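Long-range contact in PixA inclusion body protein (Burkholderia cenocepacia, PDB 4LZK), which is of unknown function but belongs to the PixA family of inclusion body proteins and has a beta-rich chain: residues 153-164 against 176-187. Residues are numbered along the deposited sequence; the frame is centred on the assembly and turned at random.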
ATOM      1  N   ALA C 153      15.927 -13.068 -18.094  1.00 17.75           N
ATOM      2  CA  ALA C 153      15.866 -12.656 -16.702  1.00 18.12           C
ATOM      3  C   ALA C 153      16.451 -11.284 -16.546  1.00 19.67           C
ATOM      4  O   ALA C 153      17.346 -10.907 -17.317  1.00 20.06           O
ATOM      5  CB  ALA C 153      16.571 -13.668 -15.791  1.00 20.95           C
ATOM      6  N   GLY C 154      15.936 -10.505 -15.582  1.00 17.41           N
ATOM      7  CA  GLY C 154      16.441  -9.198 -15.314  1.00 16.70           C
ATOM      8  C   GLY C 154      15.327  -8.159 -15.166  1.00 15.74           C
ATOM      9  O   GLY C 154      14.155  -8.519 -15.010  1.00 14.71           O
ATOM     10  N   SER C 155      15.732  -6.915 -15.232  1.00 13.84           N
ATOM     11  CA  SER C 155      14.847  -5.792 -14.993  1.00 14.58           C
ATOM     12  C   SER C 155      14.734  -4.937 -16.194  1.00 14.04           C
ATOM     13  O   SER C 155      15.743  -4.553 -16.773  1.00 18.57           O
ATOM     14  CB  SER C 155      15.310  -5.014 -13.742  1.00 16.73           C
ATOM     15  OG  SER C 155      14.502  -3.783 -13.675  1.00 22.86           O
ATOM     16  N   GLU C 156      13.510  -4.561 -16.564  1.00 14.02           N
ATOM     17  CA  GLU C 156      13.281  -3.709 -17.755  1.00 13.99           C
ATOM     18  C   GLU C 156      12.313  -2.551 -17.422  1.00 13.19           C
ATOM     19  O   GLU C 156      11.354  -2.767 -16.729  1.00 14.14           O
ATOM     20  CB  GLU C 156      12.703  -4.517 -18.920  1.00 13.73           C
ATOM     21  CG  GLU C 156      12.642  -3.730 -20.235  1.00 13.95           C
ATOM     22  CD  GLU C 156      12.161  -4.543 -21.467  1.00 15.84           C
ATOM     23  OE1 GLU C 156      11.842  -5.739 -21.325  1.00 16.54           O
ATOM     24  OE2 GLU C 156      12.164  -3.929 -22.581  1.00 13.90           O
ATOM     25  N   TYR C 157      12.597  -1.385 -17.942  1.00 13.07           N
ATOM     26  CA  TYR C 157      11.622  -0.322 -17.993  1.00 14.54           C
ATOM     27  C   TYR C 157      11.105  -0.212 -19.434  1.00 14.46           C
ATOM     28  O   TYR C 157      11.891  -0.143 -20.329  1.00 14.65           O
ATOM     29  CB  TYR C 157      12.175   1.017 -17.480  1.00 15.79           C
ATOM     30  CG  TYR C 157      12.897   0.959 -16.126  1.00 16.91           C
ATOM     31  CD1 TYR C 157      12.756  -0.138 -15.247  1.00 17.06           C
ATOM     32  CD2 TYR C 157      13.728   1.994 -15.706  1.00 17.61           C
ATOM     33  CE1 TYR C 157      13.487  -0.226 -14.034  1.00 18.88           C
ATOM     34  CE2 TYR C 157      14.417   1.933 -14.464  1.00 16.53           C
ATOM     35  CZ  TYR C 157      14.326   0.823 -13.648  1.00 19.82           C
ATOM     36  OH  TYR C 157      14.997   0.784 -12.402  1.00 20.85           O
ATOM     37  N   LEU C 158       9.779  -0.172 -19.594  1.00 13.21           N
ATOM     38  CA  LEU C 158       9.067  -0.045 -20.849  1.00 14.08           C
ATOM     39  C   LEU C 158       8.370   1.289 -20.993  1.00 14.89           C
ATOM     40  O   LEU C 158       7.816   1.809 -19.999  1.00 13.65           O
ATOM     41  CB  LEU C 158       7.997  -1.116 -20.844  1.00 15.70           C
ATOM     42  CG  LEU C 158       8.722  -2.451 -20.676  1.00 20.01           C
ATOM     43  CD1 LEU C 158       8.329  -3.244 -19.442  1.00 24.40           C
ATOM     44  CD2 LEU C 158       8.638  -3.223 -21.949  1.00 23.70           C
ATOM     45  N   ALA C 159       8.439   1.913 -22.197  1.00 13.00           N
ATOM     46  CA  ALA C 159       7.654   3.041 -22.498  1.00 12.97           C
ATOM     47  C   ALA C 159       6.424   2.649 -23.277  1.00 13.95           C
ATOM     48  O   ALA C 159       6.571   1.977 -24.306  1.00 15.97           O
ATOM     49  CB  ALA C 159       8.485   4.030 -23.301  1.00 13.26           C
ATOM     50  N   THR C 160       5.250   3.081 -22.859  1.00 12.58           N
ATOM     51  CA  THR C 160       4.003   2.792 -23.596  1.00 12.73           C
ATOM     52  C   THR C 160       3.451   4.144 -24.076  1.00 13.05           C
ATOM     53  O   THR C 160       3.189   5.040 -23.242  1.00 11.34           O
ATOM     54  CB  THR C 160       3.000   2.105 -22.710  1.00 14.17           C
ATOM     55  OG1 THR C 160       3.541   0.817 -22.252  1.00 16.48           O
ATOM     56  CG2 THR C 160       1.700   1.913 -23.455  1.00 15.50           C
ATOM     57  N   SER C 161       3.271   4.301 -25.381  1.00 11.52           N
ATOM     58  CA  SER C 161       2.768   5.511 -25.968  1.00 12.88           C
ATOM     59  C   SER C 161       1.288   5.325 -26.381  1.00 13.88           C
ATOM     60  O   SER C 161       0.885   4.251 -26.808  1.00 16.56           O
ATOM     61  CB  SER C 161       3.556   5.870 -27.207  1.00 14.05           C
ATOM     62  OG  SER C 161       4.904   6.031 -26.865  1.00 15.00           O
ATOM     63  N   PHE C 162       0.482   6.345 -26.146  1.00 15.61           N
ATOM     64  CA  PHE C 162      -0.931   6.279 -26.406  1.00 13.59           C
ATOM     65  C   PHE C 162      -1.446   7.584 -26.952  1.00 14.10           C
ATOM     66  O   PHE C 162      -0.898   8.656 -26.740  1.00 15.77           O
ATOM     67  CB  PHE C 162      -1.711   5.893 -25.151  1.00 13.54           C
ATOM     68  CG  PHE C 162      -1.754   6.956 -24.064  1.00 12.33           C
ATOM     69  CD1 PHE C 162      -0.756   7.026 -23.070  1.00 12.57           C
ATOM     70  CD2 PHE C 162      -2.835   7.823 -23.938  1.00 11.51           C
ATOM     71  CE1 PHE C 162      -0.824   7.946 -22.078  1.00 12.32           C
ATOM     72  CE2 PHE C 162      -2.866   8.765 -22.922  1.00 11.06           C
ATOM     73  CZ  PHE C 162      -1.884   8.810 -21.996  1.00 12.22           C
ATOM     74  N   ALA C 163      -2.532   7.472 -27.705  1.00 13.83           N
ATOM     75  CA  ALA C 163      -3.214   8.678 -28.223  1.00 15.27           C
ATOM     76  C   ALA C 163      -4.367   8.973 -27.313  1.00 17.91           C
ATOM     77  O   ALA C 163      -5.115   8.065 -26.912  1.00 19.11           O
ATOM     78  CB  ALA C 163      -3.724   8.439 -29.637  1.00 16.74           C
ATOM     79  N   LEU C 164      -4.505  10.236 -26.927  1.00 16.76           N
ATOM     80  CA  LEU C 164      -5.637  10.676 -26.161  1.00 16.14           C
ATOM     81  C   LEU C 164      -6.634  11.409 -27.116  1.00 19.05           C
ATOM     82  O   LEU C 164      -6.304  12.452 -27.735  1.00 16.11           O
ATOM     83  CB  LEU C 164      -5.137  11.566 -25.049  1.00 17.41           C
ATOM     84  CG  LEU C 164      -6.018  11.752 -23.859  1.00 19.22           C
ATOM     85  CD1 LEU C 164      -5.326  12.534 -22.809  1.00 20.73           C
ATOM     86  CD2 LEU C 164      -7.297  12.439 -24.197  1.00 21.02           C
ATOM     87  N   GLY C 176      -3.781  14.691 -27.986  1.00 19.86           N
ATOM     88  CA  GLY C 176      -2.337  14.559 -28.064  1.00 21.17           C
ATOM     89  C   GLY C 176      -1.788  13.131 -27.978  1.00 18.13           C
ATOM     90  O   GLY C 176      -2.548  12.179 -27.766  1.00 17.61           O
ATOM     91  N   TYR C 177      -0.479  13.008 -28.195  1.00 15.61           N
ATOM     92  CA  TYR C 177       0.199  11.737 -28.056  1.00 15.88           C
ATOM     93  C   TYR C 177       1.110  11.776 -26.837  1.00 14.52           C
ATOM     94  O   TYR C 177       1.843  12.726 -26.636  1.00 13.72           O
ATOM     95  CB  TYR C 177       0.984  11.332 -29.269  1.00 17.70           C
ATOM     96  CG  TYR C 177       0.187  11.249 -30.535  1.00 21.07           C
ATOM     97  CD1 TYR C 177      -0.521  10.080 -30.855  1.00 24.75           C
ATOM     98  CD2 TYR C 177       0.143  12.344 -31.436  1.00 24.22           C
ATOM     99  CE1 TYR C 177      -1.280   9.978 -32.022  1.00 26.64           C
ATOM    100  CE2 TYR C 177      -0.590  12.257 -32.612  1.00 28.02           C
ATOM    101  CZ  TYR C 177      -1.271  11.086 -32.924  1.00 28.60           C
ATOM    102  OH  TYR C 177      -1.953  10.968 -34.109  1.00 27.18           O
ATOM    103  N   PHE C 178       1.045  10.741 -26.014  1.00 13.58           N
ATOM    104  CA  PHE C 178       1.676  10.743 -24.736  1.00 13.30           C
ATOM    105  C   PHE C 178       2.322   9.387 -24.467  1.00 14.55           C
ATOM    106  O   PHE C 178       2.019   8.445 -25.145  1.00 14.79           O
ATOM    107  CB  PHE C 178       0.634  10.947 -23.613  1.00 14.68           C
ATOM    108  CG  PHE C 178      -0.098  12.234 -23.669  1.00 14.52           C
ATOM    109  CD1 PHE C 178       0.377  13.333 -23.061  1.00 15.20           C
ATOM    110  CD2 PHE C 178      -1.315  12.317 -24.316  1.00 15.22           C
ATOM    111  CE1 PHE C 178      -0.333  14.566 -23.057  1.00 16.33           C
ATOM    112  CE2 PHE C 178      -2.029  13.509 -24.333  1.00 16.09           C
ATOM    113  CZ  PHE C 178      -1.544  14.648 -23.700  1.00 17.02           C
ATOM    114  N   PHE C 179       3.335   9.340 -23.549  1.00 13.60           N
ATOM    115  CA  PHE C 179       3.847   8.105 -23.076  1.00 13.08           C
ATOM    116  C   PHE C 179       4.209   8.118 -21.615  1.00 12.31           C
ATOM    117  O   PHE C 179       4.531   9.185 -21.045  1.00 12.47           O
ATOM    118  CB  PHE C 179       5.065   7.683 -23.881  1.00 14.16           C
ATOM    119  CG  PHE C 179       6.344   8.377 -23.480  1.00 13.30           C
ATOM    120  CD1 PHE C 179       6.653   9.603 -24.000  1.00 14.72           C
ATOM    121  CD2 PHE C 179       7.291   7.736 -22.665  1.00 14.61           C
ATOM    122  CE1 PHE C 179       7.860  10.252 -23.649  1.00 16.26           C
ATOM    123  CE2 PHE C 179       8.464   8.395 -22.303  1.00 15.31           C
ATOM    124  CZ  PHE C 179       8.758   9.653 -22.838  1.00 14.90           C
ATOM    125  N   TRP C 180       4.157   6.944 -21.001  1.00 11.96           N
ATOM    126  CA  TRP C 180       4.598   6.792 -19.624  1.00 12.46           C
ATOM    127  C   TRP C 180       5.555   5.599 -19.550  1.00 14.17           C
ATOM    128  O   TRP C 180       5.617   4.750 -20.493  1.00 11.88           O
ATOM    129  CB  TRP C 180       3.458   6.564 -18.697  1.00 13.26           C
ATOM    130  CG  TRP C 180       2.904   5.145 -18.619  1.00 13.42           C
ATOM    131  CD1 TRP C 180       3.275   4.193 -17.708  1.00 13.35           C
ATOM    132  CD2 TRP C 180       1.900   4.538 -19.427  1.00 13.78           C
ATOM    133  NE1 TRP C 180       2.570   3.084 -17.883  1.00 15.76           N
ATOM    134  CE2 TRP C 180       1.751   3.201 -18.967  1.00 13.46           C
ATOM    135  CE3 TRP C 180       1.120   4.962 -20.493  1.00 14.02           C
ATOM    136  CZ2 TRP C 180       0.832   2.299 -19.534  1.00 14.67           C
ATOM    137  CZ3 TRP C 180       0.223   4.075 -21.059  1.00 13.51           C
ATOM    138  CH2 TRP C 180       0.083   2.751 -20.594  1.00 14.38           C
ATOM    139  N   VAL C 181       6.319   5.527 -18.474  1.00 12.83           N
ATOM    140  CA  VAL C 181       7.253   4.467 -18.308  1.00 12.56           C
ATOM    141  C   VAL C 181       6.835   3.664 -17.131  1.00 12.83           C
ATOM    142  O   VAL C 181       6.452   4.231 -16.085  1.00 11.40           O
ATOM    143  CB  VAL C 181       8.651   5.049 -18.090  1.00 13.87           C
ATOM    144  CG1 VAL C 181       9.687   4.012 -17.810  1.00 12.71           C
ATOM    145  CG2 VAL C 181       9.043   5.911 -19.272  1.00 14.73           C
ATOM    146  N   TRP C 182       6.920   2.344 -17.256  1.00 12.28           N
ATOM    147  CA  TRP C 182       6.610   1.439 -16.196  1.00 11.31           C
ATOM    148  C   TRP C 182       7.732   0.437 -16.072  1.00 13.10           C
ATOM    149  O   TRP C 182       8.605   0.385 -16.936  1.00 13.17           O
ATOM    150  CB  TRP C 182       5.244   0.799 -16.437  1.00 11.85           C
ATOM    151  CG  TRP C 182       4.975   0.144 -17.721  1.00 12.55           C
ATOM    152  CD1 TRP C 182       4.679   0.723 -18.901  1.00 13.28           C
ATOM    153  CD2 TRP C 182       4.875  -1.288 -17.941  1.00 14.90           C
ATOM    154  NE1 TRP C 182       4.468  -0.236 -19.885  1.00 14.57           N
ATOM    155  CE2 TRP C 182       4.547  -1.476 -19.327  1.00 14.99           C
ATOM    156  CE3 TRP C 182       5.043  -2.409 -17.123  1.00 16.01           C
ATOM    157  CZ2 TRP C 182       4.418  -2.708 -19.892  1.00 16.00           C
ATOM    158  CZ3 TRP C 182       4.907  -3.649 -17.673  1.00 18.61           C
ATOM    159  CH2 TRP C 182       4.597  -3.805 -19.071  1.00 17.36           C
ATOM    160  N   GLN C 183       7.710  -0.377 -15.043  1.00 14.38           N
ATOM    161  CA  GLN C 183       8.851  -1.223 -14.692  1.00 17.02           C
ATOM    162  C   GLN C 183       8.405  -2.670 -14.456  1.00 16.75           C
ATOM    163  O   GLN C 183       7.326  -2.948 -13.903  1.00 15.69           O
ATOM    164  CB  GLN C 183       9.553  -0.698 -13.390  1.00 18.76           C
ATOM    165  CG  GLN C 183       9.830   0.778 -13.412  1.00 21.83           C
ATOM    166  CD  GLN C 183      10.326   1.346 -12.072  1.00 23.86           C
ATOM    167  OE1 GLN C 183       9.829   0.988 -11.017  1.00 25.01           O
ATOM    168  NE2 GLN C 183      11.304   2.246 -12.141  1.00 23.36           N
ATOM    169  N   ALA C 184       9.234  -3.596 -14.921  1.00 16.24           N
ATOM    170  CA  ALA C 184       8.935  -4.991 -14.817  1.00 14.52           C
ATOM    171  C   ALA C 184      10.286  -5.773 -14.674  1.00 16.58           C
ATOM    172  O   ALA C 184      11.360  -5.223 -14.968  1.00 17.99           O
ATOM    173  CB  ALA C 184       8.181  -5.426 -16.030  1.00 16.69           C
ATOM    174  N   ALA C 185      10.216  -6.997 -14.153  1.00 15.00           N
ATOM    175  CA  ALA C 185      11.335  -7.886 -13.953  1.00 16.34           C
ATOM    176  C   ALA C 185      10.846  -9.319 -14.111  1.00 16.43           C
ATOM    177  O   ALA C 185       9.705  -9.659 -13.830  1.00 15.70           O
ATOM    178  CB  ALA C 185      11.932  -7.741 -12.566  1.00 16.63           C
ATOM    179  N   ALA C 186      11.737 -10.178 -14.551  1.00 16.54           N
ATOM    180  CA  ALA C 186      11.438 -11.565 -14.688  1.00 15.56           C
ATOM    181  C   ALA C 186      12.539 -12.359 -14.055  1.00 18.49           C
ATOM    182  O   ALA C 186      13.694 -11.914 -14.082  1.00 13.96           O
ATOM    183  CB  ALA C 186      11.306 -11.948 -16.177  1.00 16.53           C
ATOM    184  N   ALA C 187      12.153 -13.499 -13.471  1.00 17.85           N
ATOM    185  CA  ALA C 187      13.078 -14.465 -12.903  1.00 23.07           C
ATOM    186  C   ALA C 187      12.908 -15.817 -13.597  1.00 27.26           C
ATOM    187  O   ALA C 187      13.962 -16.468 -13.750  1.00 30.45           O
ATOM    188  CB  ALA C 187      12.814 -14.658 -11.423  1.00 20.07           C
ATOM    189  OXT ALA C 187      11.770 -16.286 -13.959  1.00 22.98           O
TER
HETATM  190  O   HOH W   1      11.833  -3.372 -12.675  1.00 24.90           O
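Thr160 sits between two tryptophans of the neighbouring strand and touches each in a different way. Its CB lies over one face of the Trp180 six-membered ring, 3.7 Å from the centroid and 12° off the ring normal. From CB the side chain forks. Thr160 CG2, anti to the backbone N, reaches Trp180 CH2 at 3.4 Å. Thr160 OG1 swings beside the backbone N (chi1 -62°) and accepts a hydrogen bond of 2.8 Å from Trp182 NE1. The oxygen lies nearly in the indole plane, so the bond helps fix the turn of that ring. Leu158 covers a face of the same indole, with Leu158 CD1 3.8 Å from the centroid of the Trp182 six-membered ring. The segments belong to the beta hairpin of strands 154-167 and 172-186. Paired backbone bonds run from Gly154–Ala186 to Leu164–Gly176, the last of them, Gly176 N to Leu164 O, weak. Strand 96-105 pairs with the other edge of strand 154-167. Along the tryptophan side, Phe162, Phe178 and Trp180 cluster. Phe178 CB rests over the Phe162 ring, and Phe162 CD1 meets the edge of Trp180 at Trp180 CZ3, 3.7 Å away. Leu53 and Met55 also touch Trp180. On the other side of the sheet, Gln183 runs alongside Tyr157, with Gln183 CG over the ring face and 3.6 Å from Tyr157 CD1. Tyr157 OH bonds Leu76 O of the second subunit. Gln183 OE1 is hydrogen-bonded to Asn71 ND2 of its own chain and to Ser64 OG of the second subunit.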